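Local coordinates for protein molybdopterin converting factor, subunit 1 (Pyrococcus furiosus, PDB 1VJK) that probably serves as the small, ubiquitin-like subunit of molybdopterin synthase, which supplies sulfur in molybdenum cofactor biosynthesis, at residues V14-R19 and E51-E56; E60-D63 and V68-A71. One frame throughout, in Å; residues are numbered along the deposited sequence.

Interaction 1. Residues V14-R19 and E51-E56; sequences VKYFAR and EKFKEE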
loop_
_atom_site.group_PDB
_atom_site.type_symbol
_atom_site.label_atom_id
_atom_site.label_comp_id
_atom_site.label_asym_id
_atom_site.label_seq_id
_atom_site.Cartn_x
_atom_site.Cartn_y
_atom_site.Cartn_z
ATOM N N VAL A 14 1.290 6.540 -3.344
ATOM C CA VAL A 14 1.827 5.203 -3.143
ATOM C C VAL A 14 3.178 5.083 -3.803
ATOM O O VAL A 14 3.300 5.406 -4.986
ATOM C CB VAL A 14 0.872 4.105 -3.678
ATOM C CG1 VAL A 14 1.453 2.711 -3.459
ATOM C CG2 VAL A 14 -0.514 4.238 -3.030
ATOM N N LYS A 15 4.192 4.653 -3.041
ATOM C CA LYS A 15 5.540 4.456 -3.581
ATOM C C LYS A 15 5.838 2.974 -3.547
ATOM O O LYS A 15 5.816 2.346 -2.473
ATOM C CB LYS A 15 6.594 5.247 -2.784
ATOM C CG LYS A 15 6.414 6.770 -2.782
ATOM C CD LYS A 15 7.519 7.439 -1.975
ATOM C CE LYS A 15 7.511 8.950 -2.152
ATOM N N TYR A 16 6.109 2.407 -4.711
ATOM C CA TYR A 16 6.475 0.994 -4.822
ATOM C C TYR A 16 7.968 0.840 -4.821
ATOM O O TYR A 16 8.699 1.685 -5.368
ATOM C CB TYR A 16 5.913 0.435 -6.140
ATOM C CG TYR A 16 4.414 0.525 -6.235
ATOM C CD1 TYR A 16 3.598 -0.407 -5.586
ATOM C CD2 TYR A 16 3.811 1.515 -6.983
ATOM C CE1 TYR A 16 2.218 -0.340 -5.653
ATOM C CE2 TYR A 16 2.411 1.593 -7.086
ATOM C CZ TYR A 16 1.628 0.648 -6.404
ATOM O OH TYR A 16 0.238 0.735 -6.480
ATOM N N PHE A 17 8.422 -0.276 -4.238
ATOM C CA PHE A 17 9.839 -0.560 -4.138
ATOM C C PHE A 17 10.203 -1.897 -4.723
ATOM O O PHE A 17 9.416 -2.840 -4.693
ATOM C CB PHE A 17 10.270 -0.530 -2.659
ATOM C CG PHE A 17 10.204 0.831 -2.045
ATOM C CD1 PHE A 17 11.343 1.638 -2.005
ATOM C CD2 PHE A 17 9.006 1.311 -1.500
ATOM C CE1 PHE A 17 11.296 2.909 -1.430
ATOM C CE2 PHE A 17 8.937 2.581 -0.938
ATOM C CZ PHE A 17 10.090 3.382 -0.895
ATOM N N ALA A 18 11.436 -1.983 -5.222
ATOM C CA ALA A 18 12.017 -3.245 -5.671
ATOM C C ALA A 18 11.089 -3.934 -6.682
ATOM O O ALA A 18 10.632 -3.277 -7.627
ATOM C CB ALA A 18 12.367 -4.141 -4.484
ATOM N N ARG A 19 10.800 -5.230 -6.513
ATOM C CA ARG A 19 10.065 -5.919 -7.593
ATOM C C ARG A 19 8.651 -5.412 -7.750
ATOM O O ARG A 19 8.040 -5.598 -8.799
ATOM C CB ARG A 19 10.095 -7.439 -7.433
ATOM C CG ARG A 19 9.242 -7.998 -6.333
ATOM C CD ARG A 19 9.456 -9.489 -6.223
ATOM N NE ARG A 19 8.720 -10.059 -5.111
ATOM C CZ ARG A 19 7.467 -10.528 -5.196
ATOM N NH1 ARG A 19 6.799 -10.516 -6.356
ATOM N NH2 ARG A 19 6.889 -11.016 -4.077
ATOM N N GLU A 51 -3.523 -6.460 -10.975
ATOM C CA GLU A 51 -3.958 -7.810 -10.609
ATOM C C GLU A 51 -2.832 -8.723 -10.144
ATOM O O GLU A 51 -3.094 -9.675 -9.415
ATOM C CB GLU A 51 -4.736 -8.462 -11.745
ATOM C CG GLU A 51 -3.943 -8.698 -13.014
ATOM C CD GLU A 51 -4.806 -9.208 -14.146
ATOM O OE1 GLU A 51 -5.987 -9.513 -13.893
ATOM O OE2 GLU A 51 -4.291 -9.302 -15.285
ATOM N N LYS A 52 -1.594 -8.432 -10.536
ATOM C CA LYS A 52 -0.463 -9.278 -10.090
ATOM C C LYS A 52 -0.264 -9.206 -8.576
ATOM O O LYS A 52 0.365 -10.100 -7.990
ATOM C CB LYS A 52 0.825 -8.935 -10.832
ATOM C CG LYS A 52 0.751 -9.248 -12.317
ATOM C CD LYS A 52 2.102 -9.099 -12.990
ATOM C CE LYS A 52 2.211 -7.778 -13.766
ATOM N NZ LYS A 52 3.230 -7.840 -14.886
ATOM N N PHE A 53 -0.817 -8.177 -7.915
ATOM C CA PHE A 53 -0.737 -8.098 -6.456
ATOM C C PHE A 53 -1.744 -8.991 -5.733
ATOM O O PHE A 53 -1.645 -9.177 -4.512
ATOM C CB PHE A 53 -0.952 -6.654 -5.960
ATOM C CG PHE A 53 0.238 -5.759 -6.115
ATOM C CD1 PHE A 53 1.184 -5.669 -5.097
ATOM C CD2 PHE A 53 0.399 -4.989 -7.236
ATOM C CE1 PHE A 53 2.288 -4.821 -5.231
ATOM C CE2 PHE A 53 1.486 -4.140 -7.380
ATOM C CZ PHE A 53 2.437 -4.056 -6.364
ATOM N N LYS A 54 -2.727 -9.525 -6.451
ATOM C CA LYS A 54 -3.747 -10.352 -5.791
ATOM C C LYS A 54 -3.116 -11.569 -5.118
ATOM O O LYS A 54 -3.585 -11.999 -4.055
ATOM C CB LYS A 54 -4.827 -10.792 -6.789
ATOM C CG LYS A 54 -5.722 -9.652 -7.242
ATOM C CD LYS A 54 -6.874 -10.136 -8.106
ATOM C CE LYS A 54 -8.087 -9.215 -7.914
ATOM N N GLU A 55 -2.047 -12.083 -5.729
ATOM C CA GLU A 55 -1.361 -13.317 -5.321
ATOM C C GLU A 55 -0.260 -13.039 -4.274
ATOM O O GLU A 55 0.371 -13.980 -3.750
ATOM C CB GLU A 55 -0.752 -13.991 -6.565
ATOM C CG GLU A 55 -1.740 -14.491 -7.640
ATOM C CD GLU A 55 -2.690 -13.425 -8.227
ATOM O OE1 GLU A 55 -2.232 -12.299 -8.646
ATOM O OE2 GLU A 55 -3.918 -13.725 -8.287
ATOM N N GLU A 56 -0.036 -11.765 -3.965
ATOM C CA GLU A 56 0.994 -11.361 -3.017
ATOM C C GLU A 56 0.382 -11.194 -1.637
ATOM O O GLU A 56 -0.648 -10.538 -1.470
ATOM C CB GLU A 56 1.651 -10.045 -3.459
ATOM C CG GLU A 56 2.242 -10.101 -4.858
ATOM C CD GLU A 56 3.546 -10.876 -4.920
ATOM O OE1 GLU A 56 4.109 -11.172 -3.856
ATOM O OE2 GLU A 56 3.996 -11.220 -6.046
#
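R19 and E56 form a bidentate, end-on salt bridge through both terminal guanidinium nitrogens. NH1 of R19 gives a fairly straight bond to OE2 of E56 at 2.9 Å. NH2 of R19 reaches OE1 of E56 at 2.8 Å. Guanidinium and carboxylate planes stand 54° apart, and both carboxylate oxygens are met from above their plane. R19 can span the distance because its chain runs extended from CG to NE, while E56 bends at chi2 (-75°) to meet it. D67 brings a second carboxylate near OE1 of E56, so R19 probably also offsets that like charge.

The apolar half lies deeper, the salt bridge nearer the surface. CZ of F53 comes up to CE1 of Y16 at 3.8 Å. The rings lie oblique, with centroids 5.7 Å apart. V14 CG1 lies over one face of the Y16 ring, toward the rim. The hydroxyl of Y16 is hydrogen-bonded to E29. L23 and I46 also pack on F53.

The contact ties the end of strand 10-16 and the residues just after it to the 3-10 turn and following loop. The Y16-F53 pair joins the core between sheet and helix 39-49 of the beta-grasp fold of ubiquitin-like ThiS and MoaD proteins.

Interaction 2. Residues E60-D63 and V68-A71; sequences EGYD and VNIA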
loop_
_atom_site.group_PDB
_atom_site.type_symbol
_atom_site.label_atom_id
_atom_site.label_comp_id
_atom_site.label_asym_id
_atom_site.label_seq_id
_atom_site.Cartn_x
_atom_site.Cartn_y
_atom_site.Cartn_z
ATOM N N GLU A 60 0.504 -7.218 8.049
ATOM C CA GLU A 60 0.004 -6.148 8.882
ATOM C C GLU A 60 1.145 -5.685 9.761
ATOM O O GLU A 60 1.708 -6.491 10.540
ATOM C CB GLU A 60 -1.178 -6.624 9.708
ATOM C CG GLU A 60 -1.851 -5.484 10.449
ATOM C CD GLU A 60 -3.252 -5.797 10.956
ATOM O OE1 GLU A 60 -3.616 -7.000 11.104
ATOM O OE2 GLU A 60 -3.979 -4.833 11.260
ATOM N N GLY A 61 1.492 -4.409 9.654
ATOM C CA GLY A 61 2.686 -3.876 10.286
ATOM C C GLY A 61 3.927 -4.557 9.748
ATOM O O GLY A 61 3.979 -4.987 8.580
ATOM N N TYR A 62 4.935 -4.693 10.596
ATOM C CA TYR A 62 6.118 -5.421 10.214
ATOM C C TYR A 62 5.833 -6.928 10.232
ATOM O O TYR A 62 5.326 -7.467 11.230
ATOM C CB TYR A 62 7.294 -5.092 11.136
ATOM C CG TYR A 62 8.531 -5.868 10.767
ATOM C CD1 TYR A 62 9.283 -5.518 9.641
ATOM C CD2 TYR A 62 8.950 -6.977 11.525
ATOM C CE1 TYR A 62 10.411 -6.242 9.267
ATOM C CE2 TYR A 62 10.086 -7.706 11.154
ATOM C CZ TYR A 62 10.819 -7.325 10.036
ATOM O OH TYR A 62 11.935 -8.033 9.662
ATOM N N ASP A 63 6.158 -7.596 9.127
ATOM C CA ASP A 63 5.977 -9.032 9.004
ATOM C C ASP A 63 6.933 -9.599 7.973
ATOM O O ASP A 63 6.762 -9.394 6.783
ATOM C CB ASP A 63 4.516 -9.346 8.661
ATOM C CG ASP A 63 4.225 -10.831 8.586
ATOM O OD1 ASP A 63 5.156 -11.671 8.725
ATOM O OD2 ASP A 63 3.068 -11.240 8.377
ATOM N N VAL A 68 4.729 -8.583 1.163
ATOM C CA VAL A 68 4.680 -7.134 1.100
ATOM C C VAL A 68 4.475 -6.608 2.505
ATOM O O VAL A 68 3.651 -7.136 3.247
ATOM C CB VAL A 68 3.457 -6.634 0.256
ATOM C CG1 VAL A 68 3.499 -5.118 0.067
ATOM C CG2 VAL A 68 3.362 -7.321 -1.112
ATOM N N ASN A 69 5.181 -5.529 2.833
ATOM C CA ASN A 69 4.851 -4.717 3.994
ATOM C C ASN A 69 4.593 -3.309 3.518
ATOM O O ASN A 69 5.043 -2.906 2.427
ATOM C CB ASN A 69 6.013 -4.662 5.014
ATOM C CG ASN A 69 6.189 -5.954 5.861
ATOM O OD1 ASN A 69 7.043 -5.973 6.756
ATOM N ND2 ASN A 69 5.413 -7.010 5.583
ATOM N N ILE A 70 3.854 -2.557 4.328
ATOM C CA ILE A 70 3.561 -1.153 3.979
ATOM C C ILE A 70 3.920 -0.240 5.125
ATOM O O ILE A 70 4.058 -0.690 6.278
ATOM C CB ILE A 70 2.083 -0.928 3.539
ATOM C CG1 ILE A 70 1.099 -1.118 4.711
ATOM C CG2 ILE A 70 1.728 -1.775 2.283
ATOM C CD1 ILE A 70 0.809 0.192 5.536
ATOM N N ALA A 71 4.138 1.026 4.822
ATOM C CA ALA A 71 4.355 2.030 5.847
ATOM C C ALA A 71 3.639 3.278 5.431
ATOM O O ALA A 71 3.572 3.624 4.236
ATOM C CB ALA A 71 5.853 2.310 6.058
HETATM O O HOH W 1 2.728 -4.133 6.464
#
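The amide of N69 and the ring of Y62 are the flat groups here, with planes 79° apart. OD1 of N69 approaches CD1 of Y62 at 3.7 Å, oblique to the ring. G61 O lies over one face of the amide, almost straight above CG of N69 at 3.6 Å. V68 O lies near the amide plane at the ND2 end, and D63 O is tilted somewhat from it.

The amide pairs with the backbone of D63 through two hydrogen bonds. D63 N donates to OD1 of N69 at 3.0 Å, in a nearly straight bond (172°). In return ND2 of N69 donates to D63 O, also at 3.0 Å but more bent. ND2 of N69 also donates to V68 O at 2.9 Å, straight at the hydrogen but from above the carbonyl plane. CB of N69 already points toward the loop, and chi1 of -76° then sets the amide alongside the backbone of D63. A leucine here would probably leave D63 N, D63 O and V68 O without these partners and hold the loop less firmly.

A water takes the N-H of I70 and sits within hydrogen-bonding distance of G61 O, linking loop to strand. The hydroxyl of Y62 bonds to V95 O, and OD1 of D63 is hydrogen-bonded to D65 N.

Three bonds thus satisfy both polar atoms of a buried amide. It meets one backbone N-H and two backbone carbonyls, so its hold on the loop depends on main-chain atoms of D63, not on the D63 side chain.

Overall arrangement
From the N terminus, strand 10-16 supplies the first half of interaction 1. The chain then runs through helix 19-24, strand 28-33 and helix 39-49 before 51-56 closes that long loop. Interaction 2 opens only afterwards, at 60-63, and closes at 68-71 after four intervening residues. The two are in series and neither nest nor cross. Their centres lie about 13 Å apart, yet they touch where CB of E56 packs on CG2 of V68 at 4.0 Å. Both reach the same mixed sheet. Interaction 1 joins an inner strand to the segment after helix 39-49, and interaction 2 fastens the following loop to edge strand 69-72.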